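Local coordinates for penicillin binding protein 2X (Streptococcus thermophilus, PDB 5U47) that probably cross-links peptides of neighbouring glycan strands as a transpeptidase building the septal cell wall, and binds penicillin, at residues F229-M234 and T262-Y267; A246-V251 and M543-Q548; Y592-I597 and V628-K633. The protein carries 1 engineered substitution. All blocks are in the same frame, centred on the assembly; numbering follows the deposited sequence.

Interactions 1 and 2 are buried and share the five-stranded antiparallel sheet of the transpeptidase domain. Interaction 1 packs helix 224-241 on the outer strand 258-264. Interaction 2 pairs the next two strands, 245-252 and 541-548. They touch directly: R264 N and T262 N probably bond to A246 O and A248 O. Interaction 3 lies in a PASTA domain, its nearest atoms about 26 Å from interaction 1 and 24 Å from interaction 2. It joins two loops at the surface. The chemistry follows the setting: a buried ion pair in interaction 1, regular backbone bonds in interaction 2, and one backbone bond with bridging waters in interaction 3.

Interaction 1. Residues F229-M234 and T262-Y267; sequences FLETQM and TQRPTY
E231, on helix 224-241, and T262 and R264, on strand 258-264, form a buried polar contact where the helix packs against an outer strand of the transpeptidase sheet. The axes of the helix and strand segments come within 9.3 Å and run nearly parallel, with a signed crossing angle of -23°. The E231 chain bends at chi2 (-76°), which swings CD toward the strand. Its two carboxylate oxygens then take different partners. R264 NH2 forms a salt bridge to E231 OE1 at 2.8 Å. R264 NH1 adds a weak bond to the same oxygen. The carboxylate and guanidinium planes are only 20° apart, yet NH2 meets OE1 from above the carboxylate plane. T262 OG1 donates to E231 OE2 at 2.8 Å, also from above that plane. The same OG1, anti to the backbone N, accepts a bond from R264 NH1 at 2.9 Å, in the guanidinium plane. NH1 further reaches Q263 O, at 2.9 Å. A water bridges E231 OE1 and T266 OG1.

Apolar atoms flank this network. M234 CB lies over one face of the guanidinium, toward the rim, and T266 CG2 lies over the opposite face. M234 CG touches R264 CG at 3.7 Å. T262 CG2 meets L230 CD2 at 3.8 Å and also M234 CG. D235 gives R264 NE a second salt bridge, while Q227 NE2 and A150 N donate to E231 OE2.

The guanidinium is thus held by bonds at its edge and by carbon on both faces, which should limit its rotation. With two acidic partners and a buried setting, R264 probably stays charged, and its charge would in turn favour an ionised E231.

Interaction 2. Residues A246-V251 and M543-Q548; sequences ASATVV and MYVTVQ
A246-V251 and M543-Q548 are neighbouring antiparallel strands inside the five-stranded sheet of the transpeptidase domain. Their axes lie 4.5 Å apart and their directions differ by 178°. S247 with T546 and T249 with Y544 are the hydrogen-bonded pairs. S247 N bonds to T546 O and T546 N to S247 O, both at 2.9 Å. T249 N and Y544 O, and Y544 N and T249 O, repeat the pattern at 3.0 Å. CA-H...O contacts lie between these bonds, such as A248 CA to Y544 O at 3.2 Å.

S247 and T546 also join through their side chains. OG of S247 and OG1 of T546 each sit between their own backbone N and carbonyl carbon (chi1 67° and 76°). This brings the two hydroxyls to 2.6 Å, a short hydrogen bond that either could donate. A water links S247 OG to Y544 O, donating to the carbonyl at 2.7 Å. T546 CG2 lies over one face of the Y544 ring, toward its rim. On this side of the sheet, helix 416-427 packs against T249 and Y544. T249 OG1 bonds to Q416, and Y544 OH to Y291.

The other face is apolar. The extended M543 side chain crosses V250 at a slant, with CG 4.0 Å from V250 CG2. V545 CG2 touches A248 CB, and A246 CB meets V547 CB. Helices 224-241 and 558-572 pack on these residues. A central antiparallel sheet with helices against both faces is typical of the penicillin-binding transpeptidase and serine beta-lactamase fold.

Interaction 3. Residues Y592-I597 and V628-K633; sequences YQTGDI and VSVDAK
G595 and A632 make the one direct hydrogen bond between these two PASTA-domain loops. G595 N donates to A632 O at 2.9 Å, in the carbonyl plane and on a lone pair. The N-H...O angle is 140°, so the bond is bent. The positive phi of 76° at G595 is one that glycine adopts readily. In return, A632 CA makes a longer CA-H...O contact with G595 O.

Two waters extend the polar contact. One donates to T594 OG1 and to V630 O. The other accepts from T594 N and donates to D631 O at 2.8 Å. T594 OG1 itself donates to G595 O at 2.6 Å, on a lone pair in the carbonyl plane. Its chi1 of 64° puts OG1 between the backbone N and the carbonyl carbon. T594 OG1 thus serves a water and G595 O at once, and also lies against A632 CA.

Van der Waals contacts fill in the rest. A632 CB touches D596 OD1 at 3.5 Å. The Q593 and K633 side chains lie side by side and point the same way, with Q593 NE2 3.7 Å from K633 CG. At the other end, I597 and V628 cross at about a right angle, and I597 CD1 meets V628 CG2 at 3.8 Å. T594 CG2 only just reaches V630 CG2.

The two loops lie at the surface of the domain. T594 and I597 rest on helix 602-611, with T594 against L609 and I597 against T605. V630 packs on I642 of strand 641-646. S629 bonds to L643 of that strand and touches helix 660-670.

Interaction 1. Residues F229-M234 and T262-Y267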
loop_
_atom_site.group_PDB
_atom_site.type_symbol
_atom_site.label_atom_id
_atom_site.label_comp_id
_atom_site.label_asym_id
_atom_site.label_seq_id
_atom_site.Cartn_x
_atom_site.Cartn_y
_atom_site.Cartn_z
ATOM N N PHE A 229 -2.352 -11.407 13.328
ATOM C CA PHE A 229 -3.096 -12.630 13.124
ATOM C C PHE A 229 -2.958 -13.116 11.681
ATOM O O PHE A 229 -2.776 -14.310 11.449
ATOM C CB PHE A 229 -4.555 -12.381 13.497
ATOM C CG PHE A 229 -5.376 -13.598 13.565
ATOM C CD1 PHE A 229 -5.484 -14.306 14.746
ATOM C CD2 PHE A 229 -6.072 -14.030 12.459
ATOM C CE1 PHE A 229 -6.262 -15.444 14.812
ATOM C CE2 PHE A 229 -6.841 -15.159 12.512
ATOM C CZ PHE A 229 -6.937 -15.877 13.687
ATOM N N LEU A 230 -3.017 -12.190 10.711
ATOM C CA LEU A 230 -2.849 -12.550 9.303
ATOM C C LEU A 230 -1.473 -13.186 9.020
ATOM O O LEU A 230 -1.377 -14.149 8.238
ATOM C CB LEU A 230 -3.025 -11.318 8.394
ATOM C CG LEU A 230 -2.753 -11.529 6.909
ATOM C CD1 LEU A 230 -3.686 -12.564 6.332
ATOM C CD2 LEU A 230 -2.876 -10.229 6.140
ATOM N N GLU A 231 -0.417 -12.628 9.621
ATOM C CA GLU A 231 0.962 -13.134 9.421
ATOM C C GLU A 231 1.064 -14.600 9.853
ATOM O O GLU A 231 1.631 -15.425 9.153
ATOM C CB GLU A 231 2.002 -12.284 10.185
ATOM C CG GLU A 231 2.110 -10.807 9.771
ATOM C CD GLU A 231 2.858 -10.522 8.455
ATOM O OE1 GLU A 231 3.714 -11.332 8.059
ATOM O OE2 GLU A 231 2.618 -9.443 7.830
ATOM N N THR A 232 0.504 -14.912 11.009
ATOM C CA THR A 232 0.496 -16.276 11.517
ATOM C C THR A 232 -0.242 -17.218 10.569
ATOM O O THR A 232 0.275 -18.282 10.232
ATOM C CB THR A 232 -0.174 -16.336 12.894
ATOM O OG1 THR A 232 0.478 -15.423 13.775
ATOM C CG2 THR A 232 -0.146 -17.741 13.461
ATOM N N GLN A 233 -1.433 -16.834 10.125
ATOM C CA GLN A 233 -2.198 -17.701 9.218
ATOM C C GLN A 233 -1.575 -17.819 7.846
ATOM O O GLN A 233 -1.685 -18.869 7.230
ATOM C CB GLN A 233 -3.664 -17.274 9.101
ATOM C CG GLN A 233 -4.371 -17.302 10.420
ATOM C CD GLN A 233 -4.245 -18.651 11.088
ATOM O OE1 GLN A 233 -3.744 -18.726 12.179
ATOM N NE2 GLN A 233 -4.635 -19.740 10.383
ATOM N N MET A 234 -0.903 -16.758 7.387
ATOM C CA MET A 234 -0.230 -16.798 6.108
ATOM C C MET A 234 0.965 -17.756 6.165
ATOM O O MET A 234 1.238 -18.442 5.193
ATOM C CB MET A 234 0.235 -15.409 5.684
ATOM C CG MET A 234 0.495 -15.317 4.217
ATOM S SD MET A 234 -1.044 -15.506 3.264
ATOM C CE MET A 234 -0.323 -15.032 1.710
ATOM N N THR A 262 -0.141 -8.505 3.482
ATOM C CA THR A 262 1.114 -9.201 3.598
ATOM C C THR A 262 1.443 -9.987 2.339
ATOM O O THR A 262 0.576 -10.234 1.478
ATOM C CB THR A 262 1.129 -10.133 4.845
ATOM O OG1 THR A 262 2.488 -10.393 5.245
ATOM C CG2 THR A 262 0.380 -11.432 4.572
ATOM N N GLN A 263 2.710 -10.360 2.227
ATOM C CA GLN A 263 3.152 -11.185 1.127
ATOM C C GLN A 263 4.206 -12.134 1.610
ATOM O O GLN A 263 4.791 -11.916 2.658
ATOM C CB GLN A 263 3.698 -10.351 -0.023
ATOM C CG GLN A 263 5.076 -9.749 0.176
ATOM C CD GLN A 263 5.467 -8.890 -1.017
ATOM O OE1 GLN A 263 4.761 -7.941 -1.369
ATOM N NE2 GLN A 263 6.572 -9.227 -1.648
ATOM N N ARG A 264 4.412 -13.202 0.835
ATOM C CA ARG A 264 5.375 -14.212 1.122
ATOM C C ARG A 264 6.138 -14.476 -0.177
ATOM O O ARG A 264 5.549 -14.404 -1.244
ATOM C CB ARG A 264 4.695 -15.490 1.630
ATOM C CG ARG A 264 4.043 -15.353 3.015
ATOM C CD ARG A 264 5.112 -15.203 4.086
ATOM N NE ARG A 264 4.580 -15.103 5.446
ATOM C CZ ARG A 264 4.071 -13.993 5.999
ATOM N NH1 ARG A 264 3.956 -12.870 5.307
ATOM N NH2 ARG A 264 3.633 -14.015 7.260
ATOM N N PRO A 265 7.442 -14.747 -0.104
ATOM C CA PRO A 265 8.216 -14.776 1.144
ATOM C C PRO A 265 8.405 -13.379 1.705
ATOM O O PRO A 265 8.256 -12.401 0.977
ATOM C CB PRO A 265 9.582 -15.355 0.699
ATOM C CG PRO A 265 9.659 -15.003 -0.744
ATOM C CD PRO A 265 8.257 -15.176 -1.251
ATOM N N THR A 266 8.741 -13.294 2.987
ATOM C CA THR A 266 8.882 -12.005 3.647
ATOM C C THR A 266 10.168 -11.961 4.434
ATOM O O THR A 266 11.014 -12.848 4.289
ATOM C CB THR A 266 7.648 -11.717 4.538
ATOM O OG1 THR A 266 7.648 -10.345 4.994
ATOM C CG2 THR A 266 7.606 -12.684 5.727
ATOM N N TYR A 267 10.328 -10.903 5.230
ATOM C CA TYR A 267 11.490 -10.744 6.097
ATOM C C TYR A 267 11.115 -10.036 7.402
ATOM O O TYR A 267 10.051 -9.398 7.510
ATOM C CB TYR A 267 12.600 -9.941 5.381
ATOM C CG TYR A 267 12.252 -8.496 5.049
ATOM C CD1 TYR A 267 11.569 -8.170 3.884
ATOM C CD2 TYR A 267 12.639 -7.446 5.889
ATOM C CE1 TYR A 267 11.250 -6.843 3.574
ATOM C CE2 TYR A 267 12.343 -6.128 5.588
ATOM C CZ TYR A 267 11.648 -5.831 4.416
ATOM O OH TYR A 267 11.344 -4.521 4.104
HETATM O O HOH W 1 5.599 -9.515 6.497
#

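Interaction 2. Residues A246-V251 and M543-Q548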
loop_
_atom_site.group_PDB
_atom_site.type_symbol
_atom_site.label_atom_id
_atom_site.label_comp_id
_atom_site.label_asym_id
_atom_site.label_seq_id
_atom_site.Cartn_x
_atom_site.Cartn_y
_atom_site.Cartn_z
ATOM N N ALA A 246 3.075 -15.525 -2.426
ATOM C CA ALA A 246 1.677 -15.432 -2.052
ATOM C C ALA A 246 1.406 -14.042 -1.515
ATOM O O ALA A 246 2.344 -13.315 -1.152
ATOM C CB ALA A 246 1.321 -16.489 -1.004
ATOM N N SER A 247 0.122 -13.674 -1.475
ATOM C CA SER A 247 -0.284 -12.398 -0.943
ATOM C C SER A 247 -1.660 -12.537 -0.314
ATOM O O SER A 247 -2.424 -13.426 -0.664
ATOM C CB SER A 247 -0.325 -11.347 -2.038
ATOM O OG SER A 247 -1.365 -11.650 -2.945
ATOM N N ALA A 248 -1.953 -11.642 0.614
ATOM C CA ALA A 248 -3.253 -11.569 1.277
ATOM C C ALA A 248 -3.485 -10.156 1.756
ATOM O O ALA A 248 -2.583 -9.566 2.397
ATOM C CB ALA A 248 -3.303 -12.505 2.445
ATOM N N THR A 249 -4.677 -9.624 1.474
ATOM C CA THR A 249 -5.050 -8.299 1.895
ATOM C C THR A 249 -6.499 -8.261 2.348
ATOM O O THR A 249 -7.377 -8.859 1.716
ATOM C CB THR A 249 -4.832 -7.279 0.749
ATOM O OG1 THR A 249 -3.440 -7.237 0.415
ATOM C CG2 THR A 249 -5.255 -5.889 1.149
ATOM N N VAL A 250 -6.736 -7.558 3.449
ATOM C CA VAL A 250 -8.081 -7.347 3.977
ATOM C C VAL A 250 -8.415 -5.857 3.817
ATOM O O VAL A 250 -7.627 -4.990 4.208
ATOM C CB VAL A 250 -8.171 -7.728 5.459
ATOM C CG1 VAL A 250 -9.591 -7.476 6.009
ATOM C CG2 VAL A 250 -7.769 -9.172 5.658
ATOM N N VAL A 251 -9.597 -5.568 3.290
ATOM C CA VAL A 251 -10.039 -4.197 3.035
ATOM C C VAL A 251 -11.413 -3.973 3.621
ATOM O O VAL A 251 -12.269 -4.877 3.603
ATOM C CB VAL A 251 -10.120 -3.932 1.506
ATOM C CG1 VAL A 251 -10.640 -2.539 1.192
ATOM C CG2 VAL A 251 -8.743 -4.122 0.855
ATOM N N MET A 543 -11.622 -9.711 1.432
ATOM C CA MET A 543 -10.311 -10.325 1.558
ATOM C C MET A 543 -9.920 -10.931 0.216
ATOM O O MET A 543 -10.743 -11.562 -0.459
ATOM C CB MET A 543 -10.296 -11.369 2.662
ATOM C CG MET A 543 -8.911 -11.906 2.935
ATOM S SD MET A 543 -8.866 -12.873 4.453
ATOM C CE MET A 543 -7.099 -13.095 4.588
ATOM N N TYR A 544 -8.668 -10.744 -0.167
ATOM C CA TYR A 544 -8.144 -11.270 -1.436
ATOM C C TYR A 544 -6.844 -11.989 -1.158
ATOM O O TYR A 544 -5.925 -11.412 -0.554
ATOM C CB TYR A 544 -7.951 -10.117 -2.415
ATOM C CG TYR A 544 -7.406 -10.454 -3.785
ATOM C CD1 TYR A 544 -7.981 -11.449 -4.568
ATOM C CD2 TYR A 544 -6.413 -9.686 -4.357
ATOM C CE1 TYR A 544 -7.519 -11.716 -5.849
ATOM C CE2 TYR A 544 -5.937 -9.955 -5.637
ATOM C CZ TYR A 544 -6.501 -10.961 -6.383
ATOM O OH TYR A 544 -6.033 -11.228 -7.658
ATOM N N VAL A 545 -6.759 -13.240 -1.610
ATOM C CA VAL A 545 -5.593 -14.083 -1.376
ATOM C C VAL A 545 -5.118 -14.686 -2.672
ATOM O O VAL A 545 -5.949 -15.091 -3.494
ATOM C CB VAL A 545 -5.946 -15.215 -0.384
ATOM C CG1 VAL A 545 -4.749 -16.120 -0.123
ATOM C CG2 VAL A 545 -6.455 -14.624 0.913
ATOM N N THR A 546 -3.794 -14.739 -2.861
ATOM C CA THR A 546 -3.189 -15.340 -4.037
ATOM C C THR A 546 -1.982 -16.187 -3.616
ATOM O O THR A 546 -1.361 -15.919 -2.606
ATOM C CB THR A 546 -2.676 -14.294 -5.065
ATOM O OG1 THR A 546 -1.449 -13.698 -4.604
ATOM C CG2 THR A 546 -3.726 -13.188 -5.343
ATOM N N VAL A 547 -1.701 -17.225 -4.392
ATOM C CA VAL A 547 -0.537 -18.073 -4.225
ATOM C C VAL A 547 -0.131 -18.528 -5.632
ATOM O O VAL A 547 -0.974 -19.009 -6.415
ATOM C CB VAL A 547 -0.776 -19.284 -3.278
ATOM C CG1 VAL A 547 -1.905 -20.164 -3.762
ATOM C CG2 VAL A 547 0.505 -20.101 -3.123
ATOM N N GLN A 548 1.145 -18.337 -5.963
ATOM C CA GLN A 548 1.669 -18.708 -7.252
ATOM C C GLN A 548 2.448 -20.019 -7.160
ATOM O O GLN A 548 3.293 -20.205 -6.274
ATOM C CB GLN A 548 2.556 -17.594 -7.829
ATOM C CG GLN A 548 3.075 -17.896 -9.232
ATOM C CD GLN A 548 3.821 -16.750 -9.892
ATOM O OE1 GLN A 548 3.761 -15.622 -9.446
ATOM N NE2 GLN A 548 4.538 -17.054 -10.974
HETATM O O HOH W 2 -3.807 -10.555 -2.046
#

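Interaction 3. Residues Y592-I597 and V628-K633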
loop_
_atom_site.group_PDB
_atom_site.type_symbol
_atom_site.label_atom_id
_atom_site.label_comp_id
_atom_site.label_asym_id
_atom_site.label_seq_id
_atom_site.Cartn_x
_atom_site.Cartn_y
_atom_site.Cartn_z
ATOM N N TYR A 592 -2.553 22.759 3.573
ATOM C CA TYR A 592 -1.804 22.170 2.448
ATOM C C TYR A 592 -2.137 22.911 1.156
ATOM O O TYR A 592 -3.280 23.306 0.951
ATOM C CB TYR A 592 -2.138 20.672 2.242
ATOM C CG TYR A 592 -1.434 20.066 1.037
ATOM C CD1 TYR A 592 -0.063 19.763 1.080
ATOM C CD2 TYR A 592 -2.118 19.839 -0.158
ATOM C CE1 TYR A 592 0.595 19.243 -0.024
ATOM C CE2 TYR A 592 -1.468 19.309 -1.272
ATOM C CZ TYR A 592 -0.121 18.998 -1.199
ATOM O OH TYR A 592 0.521 18.471 -2.310
ATOM N N GLN A 593 -1.131 23.114 0.313
ATOM C CA GLN A 593 -1.330 23.723 -1.003
ATOM C C GLN A 593 -0.469 22.974 -2.032
ATOM O O GLN A 593 0.574 22.411 -1.696
ATOM C CB GLN A 593 -1.084 25.242 -0.960
ATOM C CG GLN A 593 0.236 25.683 -0.394
ATOM C CD GLN A 593 0.312 27.201 -0.208
ATOM O OE1 GLN A 593 -0.498 27.809 0.502
ATOM N NE2 GLN A 593 1.292 27.807 -0.827
ATOM N N THR A 594 -0.924 22.919 -3.271
ATOM C CA THR A 594 -0.211 22.148 -4.283
ATOM C C THR A 594 1.115 22.720 -4.680
ATOM O O THR A 594 2.030 21.966 -4.999
ATOM C CB THR A 594 -0.988 22.025 -5.611
ATOM O OG1 THR A 594 -1.151 23.314 -6.208
ATOM C CG2 THR A 594 -2.351 21.403 -5.411
ATOM N N GLY A 595 1.225 24.049 -4.649
ATOM C CA GLY A 595 2.380 24.711 -5.227
ATOM C C GLY A 595 2.159 24.678 -6.750
ATOM O O GLY A 595 1.107 24.203 -7.224
ATOM N N ASP A 596 3.137 25.178 -7.511
ATOM C CA ASP A 596 3.060 25.213 -8.989
ATOM C C ASP A 596 3.158 23.831 -9.590
ATOM O O ASP A 596 4.227 23.234 -9.566
ATOM C CB ASP A 596 4.205 26.042 -9.587
ATOM C CG ASP A 596 4.098 27.502 -9.270
ATOM O OD1 ASP A 596 2.963 28.043 -9.274
ATOM O OD2 ASP A 596 5.174 28.127 -9.060
ATOM N N ILE A 597 2.055 23.334 -10.144
ATOM C CA ILE A 597 2.040 21.988 -10.743
ATOM C C ILE A 597 1.695 21.962 -12.238
ATOM O O ILE A 597 1.674 20.888 -12.839
ATOM C CB ILE A 597 1.136 21.007 -9.948
ATOM C CG1 ILE A 597 -0.309 21.502 -9.888
ATOM C CG2 ILE A 597 1.683 20.806 -8.527
ATOM C CD1 ILE A 597 -1.254 20.486 -9.281
ATOM N N VAL A 628 -5.689 23.063 -13.447
ATOM C CA VAL A 628 -6.057 22.497 -12.144
ATOM C C VAL A 628 -7.199 23.341 -11.585
ATOM O O VAL A 628 -7.197 24.575 -11.757
ATOM C CB VAL A 628 -4.858 22.482 -11.172
ATOM C CG1 VAL A 628 -5.200 21.720 -9.900
ATOM C CG2 VAL A 628 -3.638 21.845 -11.840
ATOM N N SER A 629 -8.151 22.696 -10.900
ATOM C CA SER A 629 -9.350 23.396 -10.384
ATOM C C SER A 629 -9.114 24.286 -9.153
ATOM O O SER A 629 -10.032 24.980 -8.715
ATOM C CB SER A 629 -10.465 22.402 -10.073
ATOM O OG SER A 629 -10.126 21.564 -8.986
ATOM N N VAL A 630 -7.912 24.225 -8.592
ATOM C CA VAL A 630 -7.495 25.054 -7.470
ATOM C C VAL A 630 -6.137 25.659 -7.835
ATOM O O VAL A 630 -5.353 25.065 -8.600
ATOM C CB VAL A 630 -7.394 24.265 -6.141
ATOM C CG1 VAL A 630 -8.770 23.747 -5.718
ATOM C CG2 VAL A 630 -6.389 23.120 -6.236
ATOM N N ASP A 631 -5.861 26.824 -7.267
ATOM C CA ASP A 631 -4.628 27.554 -7.541
ATOM C C ASP A 631 -3.439 27.045 -6.709
ATOM O O ASP A 631 -3.614 26.360 -5.706
ATOM C CB ASP A 631 -4.859 29.048 -7.280
ATOM C CG ASP A 631 -5.953 29.648 -8.169
ATOM O OD1 ASP A 631 -6.163 29.148 -9.303
ATOM O OD2 ASP A 631 -6.579 30.641 -7.735
ATOM N N ALA A 632 -2.237 27.436 -7.129
ATOM C CA ALA A 632 -0.992 26.999 -6.505
ATOM C C ALA A 632 -0.896 27.278 -5.008
ATOM O O ALA A 632 -0.307 26.486 -4.287
ATOM C CB ALA A 632 0.211 27.633 -7.224
ATOM N N LYS A 633 -1.471 28.391 -4.549
ATOM C CA LYS A 633 -1.394 28.777 -3.140
ATOM C C LYS A 633 -2.745 28.707 -2.443
ATOM O O LYS A 633 -2.942 29.308 -1.389
ATOM C CB LYS A 633 -0.803 30.188 -2.994
ATOM C CG LYS A 633 0.635 30.286 -3.462
ATOM C CD LYS A 633 1.200 31.679 -3.223
ATOM C CE LYS A 633 2.689 31.691 -3.514
ATOM N NZ LYS A 633 3.277 33.038 -3.299
HETATM O O HOH W 3 -2.711 23.990 -8.419
HETATM O O HOH W 4 -3.232 24.311 -3.825
#